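Local coordinates for protein farnesyltransferase, putative (Trypanosoma cruzi, PDB 3WCA) that probably catalyses the condensation of two farnesyl diphosphate molecules to squalene, using magnesium and NADPH or NADH, the first step toward lanosterol, at residues A193-L198 with V261-E266; Q201-I206 with V285-T290; A252-A257 with A289-V294. The protein carries 1 engineered substitution. One frame throughout, in Å; residues are numbered along the deposited sequence.

Contact 1 of 3, residues A193-L198 with V261-E266; sequences ANHMGL and VPHVVE. With FPS (S-[(2E,6E)-3,7,11-trimethyldodeca-2,6,10-trienyl] trihydrogen thiodiphosphate), chain E.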
loop_
_atom_site.group_PDB
_atom_site.type_symbol
_atom_site.label_atom_id
_atom_site.label_comp_id
_atom_site.label_asym_id
_atom_site.label_seq_id
_atom_site.Cartn_x
_atom_site.Cartn_y
_atom_site.Cartn_z
ATOM N N ALA A 193 -1.697 -7.322 -10.303
ATOM C CA ALA A 193 -0.767 -7.183 -9.185
ATOM C C ALA A 193 -0.718 -5.700 -8.823
ATOM O O ALA A 193 -0.628 -5.338 -7.651
ATOM C CB ALA A 193 0.613 -7.670 -9.577
ATOM N N ASN A 194 -0.784 -4.855 -9.845
ATOM C CA ASN A 194 -0.759 -3.413 -9.661
ATOM C C ASN A 194 -2.051 -2.971 -8.972
ATOM O O ASN A 194 -2.036 -2.080 -8.124
ATOM C CB ASN A 194 -0.631 -2.704 -11.015
ATOM C CG ASN A 194 -0.485 -1.213 -10.871
ATOM O OD1 ASN A 194 0.554 -0.717 -10.432
ATOM N ND2 ASN A 194 -1.536 -0.482 -11.221
ATOM N N HIS A 195 -3.167 -3.573 -9.368
ATOM C CA HIS A 195 -4.447 -3.268 -8.754
ATOM C C HIS A 195 -4.358 -3.579 -7.249
ATOM O O HIS A 195 -4.821 -2.804 -6.419
ATOM C CB HIS A 195 -5.555 -4.119 -9.376
ATOM C CG HIS A 195 -6.084 -3.582 -10.670
ATOM N ND1 HIS A 195 -6.810 -2.413 -10.748
ATOM C CD2 HIS A 195 -6.008 -4.063 -11.934
ATOM C CE1 HIS A 195 -7.159 -2.197 -12.005
ATOM N NE2 HIS A 195 -6.684 -3.185 -12.744
ATOM N N MET A 196 -3.757 -4.719 -6.912
ATOM C CA MET A 196 -3.604 -5.139 -5.519
ATOM C C MET A 196 -2.888 -4.047 -4.730
ATOM O O MET A 196 -3.321 -3.680 -3.645
ATOM C CB MET A 196 -2.808 -6.455 -5.444
ATOM C CG MET A 196 -3.590 -7.703 -5.904
ATOM S SD MET A 196 -4.542 -8.480 -4.544
ATOM C CE MET A 196 -3.162 -8.994 -3.485
ATOM N N GLY A 197 -1.800 -3.521 -5.290
ATOM C CA GLY A 197 -1.071 -2.469 -4.614
ATOM C C GLY A 197 -1.884 -1.185 -4.502
ATOM O O GLY A 197 -1.855 -0.514 -3.468
ATOM N N LEU A 198 -2.625 -0.847 -5.558
ATOM C CA LEU A 198 -3.416 0.374 -5.543
ATOM C C LEU A 198 -4.540 0.340 -4.534
ATOM O O LEU A 198 -4.808 1.346 -3.884
ATOM C CB LEU A 198 -3.975 0.688 -6.936
ATOM C CG LEU A 198 -3.143 1.703 -7.730
ATOM C CD1 LEU A 198 -1.735 1.183 -7.893
ATOM C CD2 LEU A 198 -3.780 1.958 -9.099
ATOM N N VAL A 261 -11.268 -3.638 -6.611
ATOM C CA VAL A 261 -11.693 -4.861 -5.939
ATOM C C VAL A 261 -11.925 -6.088 -6.811
ATOM O O VAL A 261 -11.483 -7.185 -6.463
ATOM C CB VAL A 261 -12.920 -4.569 -5.040
ATOM C CG1 VAL A 261 -13.415 -5.841 -4.345
ATOM C CG2 VAL A 261 -12.522 -3.538 -3.992
ATOM N N PRO A 262 -12.601 -5.935 -7.958
ATOM C CA PRO A 262 -12.805 -7.134 -8.776
ATOM C C PRO A 262 -11.478 -7.778 -9.171
ATOM O O PRO A 262 -11.382 -8.999 -9.280
ATOM C CB PRO A 262 -13.561 -6.599 -9.987
ATOM C CG PRO A 262 -14.344 -5.440 -9.403
ATOM C CD PRO A 262 -13.307 -4.777 -8.533
ATOM N N HIS A 263 -10.461 -6.937 -9.367
ATOM C CA HIS A 263 -9.121 -7.359 -9.775
ATOM C C HIS A 263 -8.340 -7.970 -8.621
ATOM O O HIS A 263 -7.481 -8.824 -8.816
ATOM C CB HIS A 263 -8.374 -6.156 -10.353
ATOM C CG HIS A 263 -9.105 -5.489 -11.476
ATOM N ND1 HIS A 263 -9.140 -6.006 -12.755
ATOM C CD2 HIS A 263 -9.884 -4.382 -11.498
ATOM C CE1 HIS A 263 -9.911 -5.248 -13.513
ATOM N NE2 HIS A 263 -10.375 -4.255 -12.775
ATOM N N VAL A 264 -8.627 -7.505 -7.413
ATOM C CA VAL A 264 -7.994 -8.049 -6.231
ATOM C C VAL A 264 -8.547 -9.472 -6.072
ATOM O O VAL A 264 -7.816 -10.397 -5.730
ATOM C CB VAL A 264 -8.332 -7.206 -4.985
ATOM C CG1 VAL A 264 -7.985 -7.973 -3.725
ATOM C CG2 VAL A 264 -7.568 -5.880 -5.034
ATOM N N VAL A 265 -9.839 -9.642 -6.338
ATOM C CA VAL A 265 -10.458 -10.955 -6.227
ATOM C C VAL A 265 -9.809 -11.929 -7.218
ATOM O O VAL A 265 -9.489 -13.060 -6.863
ATOM C CB VAL A 265 -11.992 -10.867 -6.457
ATOM C CG1 VAL A 265 -12.592 -12.256 -6.688
ATOM C CG2 VAL A 265 -12.649 -10.237 -5.236
ATOM N N GLU A 266 -9.585 -11.479 -8.449
ATOM C CA GLU A 266 -8.966 -12.326 -9.462
ATOM C C GLU A 266 -7.545 -12.722 -9.079
ATOM O O GLU A 266 -7.169 -13.889 -9.182
ATOM C CB GLU A 266 -8.945 -11.616 -10.818
ATOM C CG GLU A 266 -10.315 -11.412 -11.416
ATOM C CD GLU A 266 -11.129 -12.698 -11.455
ATOM O OE1 GLU A 266 -10.597 -13.734 -11.918
ATOM O OE2 GLU A 266 -12.303 -12.666 -11.028
HETATM C C1 FPS E . 2.416 1.410 3.852
HETATM S S1 FPS E . 3.711 0.734 5.002
HETATM C C2 FPS E . 2.533 0.721 2.458
HETATM C C3 FPS E . 1.548 0.337 1.554
HETATM C C4 FPS E . 0.064 0.540 1.764
HETATM C C5 FPS E . 2.008 -0.343 0.285
HETATM C C6 FPS E . 2.494 -1.822 0.389
HETATM C C7 FPS E . 1.968 -2.541 -0.835
HETATM C C8 FPS E . 1.845 -3.866 -1.005
HETATM C C10 FPS E . 1.286 -4.326 -2.365
HETATM C C9 FPS E . 2.228 -4.903 0.058
HETATM C C11 FPS E . 0.542 -5.639 -2.269
HETATM C C12 FPS E . 0.469 -6.262 -3.639
HETATM C C13 FPS E . 0.475 -7.588 -3.899
HETATM C C14 FPS E . 0.562 -8.671 -2.815
HETATM C C15 FPS E . 0.387 -8.023 -5.360
HETATM P PA FPS E . 2.873 -0.662 6.281
HETATM O O1A FPS E . 2.107 -1.737 5.459
HETATM O O2A FPS E . 4.004 -1.301 7.046
HETATM O O3A FPS E . 2.004 -0.036 7.570
HETATM P PB FPS E . 0.771 1.111 7.752
HETATM O O1B FPS E . -0.337 0.592 8.715
HETATM O O2B FPS E . 1.375 2.404 8.409
HETATM O O3B FPS E . 0.055 1.363 6.361
#

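Contact 2 of 3, residues Q201-I206 with V285-T290; sequences QKTNII and VMAMAT. With FPS (S-[(2E,6E)-3,7,11-trimethyldodeca-2,6,10-trienyl] trihydrogen thiodiphosphate), chain E.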
loop_
_atom_site.group_PDB
_atom_site.type_symbol
_atom_site.label_atom_id
_atom_site.label_comp_id
_atom_site.label_asym_id
_atom_site.label_seq_id
_atom_site.Cartn_x
_atom_site.Cartn_y
_atom_site.Cartn_z
ATOM N N GLN A 201 -2.871 1.079 -1.146
ATOM C CA GLN A 201 -2.375 2.433 -1.037
ATOM C C GLN A 201 -3.527 3.430 -0.970
ATOM O O GLN A 201 -3.517 4.318 -0.138
ATOM C CB GLN A 201 -1.441 2.759 -2.215
ATOM C CG GLN A 201 -0.700 4.100 -2.091
ATOM C CD GLN A 201 0.196 4.182 -0.853
ATOM O OE1 GLN A 201 0.925 3.246 -0.539
ATOM N NE2 GLN A 201 0.150 5.310 -0.157
ATOM N N LYS A 202 -4.525 3.263 -1.826
ATOM C CA LYS A 202 -5.648 4.190 -1.847
ATOM C C LYS A 202 -6.472 4.171 -0.561
ATOM O O LYS A 202 -6.901 5.225 -0.087
ATOM C CB LYS A 202 -6.537 3.922 -3.070
ATOM C CG LYS A 202 -5.866 4.304 -4.391
ATOM C CD LYS A 202 -6.851 4.306 -5.551
ATOM C CE LYS A 202 -6.167 4.661 -6.865
ATOM N NZ LYS A 202 -7.120 4.652 -8.019
ATOM N N THR A 203 -6.692 2.989 0.010
ATOM C CA THR A 203 -7.459 2.912 1.246
ATOM C C THR A 203 -6.688 3.643 2.337
ATOM O O THR A 203 -7.279 4.331 3.161
ATOM C CB THR A 203 -7.729 1.455 1.661
ATOM O OG1 THR A 203 -8.450 0.796 0.611
ATOM C CG2 THR A 203 -8.581 1.405 2.924
ATOM N N ASN A 204 -5.363 3.535 2.329
ATOM C CA ASN A 204 -4.605 4.234 3.349
ATOM C C ASN A 204 -4.638 5.737 3.101
ATOM O O ASN A 204 -4.794 6.506 4.033
ATOM C CB ASN A 204 -3.158 3.740 3.408
ATOM C CG ASN A 204 -3.047 2.310 3.940
ATOM O OD1 ASN A 204 -3.980 1.780 4.547
ATOM N ND2 ASN A 204 -1.899 1.690 3.718
ATOM N N ILE A 205 -4.490 6.155 1.847
ATOM C CA ILE A 205 -4.515 7.583 1.527
ATOM C C ILE A 205 -5.854 8.198 1.958
ATOM O O ILE A 205 -5.905 9.329 2.472
ATOM C CB ILE A 205 -4.266 7.815 0.004
ATOM C CG1 ILE A 205 -2.760 7.754 -0.275
ATOM C CG2 ILE A 205 -4.827 9.176 -0.440
ATOM C CD1 ILE A 205 -2.389 7.789 -1.763
ATOM N N ILE A 206 -6.932 7.442 1.765
ATOM C CA ILE A 206 -8.255 7.896 2.152
ATOM C C ILE A 206 -8.365 7.990 3.676
ATOM O O ILE A 206 -8.814 9.012 4.209
ATOM C CB ILE A 206 -9.349 6.940 1.640
ATOM C CG1 ILE A 206 -9.435 7.016 0.118
ATOM C CG2 ILE A 206 -10.688 7.285 2.277
ATOM C CD1 ILE A 206 -10.413 6.026 -0.498
ATOM N N VAL A 285 -7.993 -7.930 2.781
ATOM C CA VAL A 285 -9.210 -8.005 3.585
ATOM C C VAL A 285 -9.248 -6.851 4.606
ATOM O O VAL A 285 -10.304 -6.279 4.869
ATOM C CB VAL A 285 -9.313 -9.358 4.305
ATOM C CG1 VAL A 285 -10.524 -9.369 5.225
ATOM C CG2 VAL A 285 -9.420 -10.477 3.276
ATOM N N MET A 286 -8.094 -6.505 5.167
ATOM C CA MET A 286 -7.999 -5.404 6.127
ATOM C C MET A 286 -8.341 -4.066 5.458
ATOM O O MET A 286 -8.962 -3.198 6.062
ATOM C CB MET A 286 -6.582 -5.313 6.669
ATOM C CG MET A 286 -6.117 -6.575 7.306
ATOM S SD MET A 286 -6.174 -6.370 9.049
ATOM C CE MET A 286 -4.399 -6.261 9.317
ATOM N N ALA A 287 -7.899 -3.906 4.217
ATOM C CA ALA A 287 -8.155 -2.685 3.469
ATOM C C ALA A 287 -9.649 -2.536 3.216
ATOM O O ALA A 287 -10.200 -1.444 3.362
ATOM C CB ALA A 287 -7.390 -2.707 2.142
ATOM N N MET A 288 -10.308 -3.630 2.846
ATOM C CA MET A 288 -11.739 -3.572 2.594
ATOM C C MET A 288 -12.508 -3.277 3.884
ATOM O O MET A 288 -13.537 -2.599 3.845
ATOM C CB MET A 288 -12.241 -4.867 1.956
ATOM C CG MET A 288 -13.719 -4.822 1.551
ATOM S SD MET A 288 -14.121 -3.676 0.182
ATOM C CE MET A 288 -13.599 -4.653 -1.136
ATOM N N ALA A 289 -12.008 -3.766 5.023
ATOM C CA ALA A 289 -12.672 -3.503 6.301
ATOM C C ALA A 289 -12.520 -2.015 6.627
ATOM O O ALA A 289 -13.481 -1.361 7.054
ATOM C CB ALA A 289 -12.065 -4.357 7.431
ATOM N N THR A 290 -11.319 -1.481 6.426
ATOM C CA THR A 290 -11.080 -0.066 6.679
ATOM C C THR A 290 -11.957 0.781 5.744
ATOM O O THR A 290 -12.613 1.732 6.173
ATOM C CB THR A 290 -9.620 0.294 6.421
ATOM O OG1 THR A 290 -8.790 -0.419 7.336
ATOM C CG2 THR A 290 -9.386 1.783 6.596
HETATM C C1 FPS E . 2.416 1.410 3.852
HETATM S S1 FPS E . 3.711 0.734 5.002
HETATM C C2 FPS E . 2.533 0.721 2.458
HETATM C C3 FPS E . 1.548 0.337 1.554
HETATM C C4 FPS E . 0.064 0.540 1.764
HETATM C C5 FPS E . 2.008 -0.343 0.285
HETATM C C6 FPS E . 2.494 -1.822 0.389
HETATM C C7 FPS E . 1.968 -2.541 -0.835
HETATM C C8 FPS E . 1.845 -3.866 -1.005
HETATM C C10 FPS E . 1.286 -4.326 -2.365
HETATM C C9 FPS E . 2.228 -4.903 0.058
HETATM C C11 FPS E . 0.542 -5.639 -2.269
HETATM C C12 FPS E . 0.469 -6.262 -3.639
HETATM C C13 FPS E . 0.475 -7.588 -3.899
HETATM C C14 FPS E . 0.562 -8.671 -2.815
HETATM C C15 FPS E . 0.387 -8.023 -5.360
HETATM P PA FPS E . 2.873 -0.662 6.281
HETATM O O1A FPS E . 2.107 -1.737 5.459
HETATM O O2A FPS E . 4.004 -1.301 7.046
HETATM O O3A FPS E . 2.004 -0.036 7.570
HETATM P PB FPS E . 0.771 1.111 7.752
HETATM O O1B FPS E . -0.337 0.592 8.715
HETATM O O2B FPS E . 1.375 2.404 8.409
HETATM O O3B FPS E . 0.055 1.363 6.361
#

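Contact 3 of 3, residues A252-A257 with A289-V294; sequences AMVADA and ATLSLV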
loop_
_atom_site.group_PDB
_atom_site.type_symbol
_atom_site.label_atom_id
_atom_site.label_comp_id
_atom_site.label_asym_id
_atom_site.label_seq_id
_atom_site.Cartn_x
_atom_site.Cartn_y
_atom_site.Cartn_z
ATOM N N ALA A 252 -16.504 9.914 -2.953
ATOM C CA ALA A 252 -16.041 9.809 -4.336
ATOM C C ALA A 252 -14.674 9.138 -4.337
ATOM O O ALA A 252 -14.304 8.461 -5.292
ATOM C CB ALA A 252 -15.940 11.195 -4.982
ATOM N N MET A 253 -13.917 9.327 -3.265
ATOM C CA MET A 253 -12.606 8.699 -3.196
ATOM C C MET A 253 -12.808 7.195 -3.038
ATOM O O MET A 253 -12.157 6.395 -3.713
ATOM C CB MET A 253 -11.812 9.260 -2.026
ATOM C CG MET A 253 -11.382 10.709 -2.223
ATOM S SD MET A 253 -10.095 10.959 -3.487
ATOM C CE MET A 253 -8.719 10.078 -2.745
ATOM N N VAL A 254 -13.734 6.825 -2.157
ATOM C CA VAL A 254 -14.049 5.426 -1.912
ATOM C C VAL A 254 -14.459 4.769 -3.236
ATOM O O VAL A 254 -13.944 3.705 -3.598
ATOM C CB VAL A 254 -15.179 5.302 -0.878
ATOM C CG1 VAL A 254 -15.653 3.861 -0.771
ATOM C CG2 VAL A 254 -14.677 5.774 0.476
ATOM N N ALA A 255 -15.376 5.414 -3.960
ATOM C CA ALA A 255 -15.836 4.896 -5.249
ATOM C C ALA A 255 -14.642 4.644 -6.155
ATOM O O ALA A 255 -14.589 3.658 -6.884
ATOM C CB ALA A 255 -16.787 5.893 -5.915
ATOM N N ASP A 256 -13.672 5.540 -6.107
ATOM C CA ASP A 256 -12.499 5.374 -6.944
ATOM C C ASP A 256 -11.690 4.130 -6.538
ATOM O O ASP A 256 -11.182 3.400 -7.391
ATOM C CB ASP A 256 -11.626 6.609 -6.863
ATOM C CG ASP A 256 -10.347 6.455 -7.648
ATOM O OD1 ASP A 256 -10.421 6.485 -8.891
ATOM O OD2 ASP A 256 -9.275 6.293 -7.019
ATOM N N ALA A 257 -11.587 3.871 -5.239
ATOM C CA ALA A 257 -10.825 2.706 -4.773
ATOM C C ALA A 257 -11.532 1.391 -5.072
ATOM O O ALA A 257 -10.890 0.381 -5.318
ATOM C CB ALA A 257 -10.554 2.817 -3.272
ATOM N N ALA A 289 -12.008 -3.766 5.023
ATOM C CA ALA A 289 -12.672 -3.503 6.301
ATOM C C ALA A 289 -12.520 -2.015 6.627
ATOM O O ALA A 289 -13.481 -1.361 7.054
ATOM C CB ALA A 289 -12.065 -4.357 7.431
ATOM N N THR A 290 -11.319 -1.481 6.426
ATOM C CA THR A 290 -11.080 -0.066 6.679
ATOM C C THR A 290 -11.957 0.781 5.744
ATOM O O THR A 290 -12.613 1.732 6.173
ATOM C CB THR A 290 -9.620 0.294 6.421
ATOM O OG1 THR A 290 -8.790 -0.419 7.336
ATOM C CG2 THR A 290 -9.386 1.783 6.596
ATOM N N LEU A 291 -11.964 0.413 4.466
ATOM C CA LEU A 291 -12.735 1.118 3.465
ATOM C C LEU A 291 -14.228 1.138 3.805
ATOM O O LEU A 291 -14.901 2.147 3.591
ATOM C CB LEU A 291 -12.531 0.471 2.091
ATOM C CG LEU A 291 -13.028 1.330 0.924
ATOM C CD1 LEU A 291 -12.096 2.552 0.769
ATOM C CD2 LEU A 291 -13.083 0.500 -0.353
ATOM N N SER A 292 -14.744 0.030 4.328
ATOM C CA SER A 292 -16.161 -0.029 4.687
ATOM C C SER A 292 -16.438 0.886 5.876
ATOM O O SER A 292 -17.539 1.404 6.027
ATOM C CB SER A 292 -16.573 -1.458 5.037
ATOM O OG SER A 292 -16.052 -1.852 6.287
ATOM N N LEU A 293 -15.427 1.089 6.713
ATOM C CA LEU A 293 -15.554 1.940 7.887
ATOM C C LEU A 293 -15.405 3.429 7.571
ATOM O O LEU A 293 -16.081 4.256 8.178
ATOM C CB LEU A 293 -14.508 1.556 8.933
ATOM C CG LEU A 293 -14.977 0.744 10.141
ATOM C CD1 LEU A 293 -15.619 -0.560 9.697
ATOM C CD2 LEU A 293 -13.781 0.476 11.044
ATOM N N VAL A 294 -14.525 3.782 6.636
ATOM C CA VAL A 294 -14.337 5.188 6.320
ATOM C C VAL A 294 -15.412 5.731 5.402
ATOM O O VAL A 294 -15.641 6.934 5.363
ATOM C CB VAL A 294 -12.967 5.489 5.652
ATOM C CG1 VAL A 294 -11.835 5.046 6.557
ATOM C CG2 VAL A 294 -12.894 4.827 4.287
#

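Contact 1 of 3, residues A193-L198 with V261-E266
ND1 of His195, whose whole ring is stacked on that of His263, is hydrogen-bonded to ND1 of His260, just ahead of 261-266. The two imidazoles form a face-to-face stack, their centroids 3.8 Å apart and their planes only 7° from parallel. CD2 of His195 sits 3.4 Å from CG of His263, and CB of His263 adds a CH-pi contact over the face of the His195 ring. The bond to His260 and a weak one from His263 ND1 to Asn192 OD1 probably limit how far either ring can turn.

Beside the stack, the side chain of Met196 lies roughly perpendicular to that of Val264, with Met196 SD 3.6 Å from Val264 CG1. Bends at chi2 (-88°) and chi3 fold the methionine chain, and CE of Met196 meets the ligand 3.8 Å from C14 of FPS. CB of Met196 lies 3.6 Å from C15 of the same tail, and Gly197 CA comes within 3.7 Å of C10. Helix 191-207 thus presents histidine and methionine sulfur to helix 261-269 and lines the farnesyl pocket with other atoms, an arrangement belonging to the all-helical head-to-head prenyl synthase fold of the squalene and phytoene synthases.

Contact 2 of 3, residues Q201-I206 with V285-T290
Thr203 of helix 191-207 presses its methyl into helix 274-294, a helix-to-helix contact within the all-alpha squalene/phytoene synthase fold. CG2 of Thr203 comes to the carbonyl oxygen of Ala287 from the side, well off the C=O direction, 3.3 Å away, and lies 3.8 Å from CG2 of Thr290, which meets it obliquely. The hydroxyl of Thr203 makes a looser contact, with OG1 4.0 Å from CB of Ala287. No hydrogen bond crosses between the segments, and small side chains let the CA atoms of Thr203 and Ala287 come within 6.1 Å of each other.

The rotation of Thr203 sorts its two branches: chi1 of -59° sets OG1 beside the backbone N and so leaves CG2 opposite it. The methyl then faces Ala287 and Thr290, while OG1 turns back to its own helix and is hydrogen-bonded to the carbonyl oxygen of Phe199, one turn earlier. The polar branch is thereby satisfied within the buried contact. On the far helix, Ala287 also packs on Phe199 and Leu200, and Val285 and Met288 lean on helix 322-338.

Gln201 and Asn204 of helix 191-207 belong to the pocket of FPS. Gln201 places OE1 3.6 Å from C3 of FPS, and ND2 of Asn204 lies beside the C4 methyl of FPS and 3.3 Å from its O3B. Farther out, the extended chain of Lys202 carries its ammonium to helices 154-179 and 243-258, where NZ forms salt bridges with Asp158 OD1 and Asp256 OD2 and a hydrogen bond with NE2 of His260.

Contact 3 of 3, residues A252-A257 with A289-V294
In Val254 a chi1 of 172° sets CG1 opposite the backbone N, and in Leu291 a chi1 of -166° does the same for CG; these two rotations bring the branched ends together between helices 243-258 and 274-294. CG1 of Val254 lies 4.0 Å from CG of Leu291, and both valine methyls touch CD1 of the leucine at 4.1 Å, so that this one methyl rests against the fork of Val254. The two side chains run alongside each other, pointing opposite ways, instead of meeting end to end.

Smaller contacts border this pair. CG2 of Val254 approaches CG2 of Val294 at 4.3 Å, and CB of Ala257, one turn further along its helix, meets CD1 of Leu291 at the same distance. The short helix axes run nearly antiparallel, at 155°, and stay 10.6 Å apart, a separation bridged by side chains alone. Outside the pair, Leu291 also packs on Phe199 of helix 191-207 and Leu336 of helix 322-338, and Val254 on Phe295 in the loop that follows helix 274-294.

Close to its C-terminal end, helix 274-294 carries a serine turned back on its own backbone. Ser292 OG donates to the carbonyl oxygen of Ala289 at 2.7 Å, and Leu293 N reaches the same oxygen from the same face of the carbonyl plane at 3.1 Å. Ser292, whose CB points away from 252-257, thus has its hydroxyl satisfied within its own helix.

Nothing across the contact is polar: all four touching residues are buried and no hydrogen bond links the segments, so cohesion here probably comes from dispersion and the exclusion of water.

How the contacts relate
Contacts 2 and 3 are buried and share Ala289 and Thr290 of helix 274-294, whereas contact 1 is only partly buried, with its two histidines partly exposed. Contacts 1 and 2 use successive parts of helix 191-207, and both reach FPS: the first along its hydrocarbon tail, the second at the first isoprene unit, beside the thiodiphosphate. Contact 3 lies farther from the ligand, with the side chain of Ala257 about 12 Å from it. Chemistry changes accordingly, from stacked imidazoles and a thioether, through a threonine methyl on a backbone carbonyl, to aliphatic branches alone. Contacts 2 and 3 lie close together, their centres about 7 Å apart.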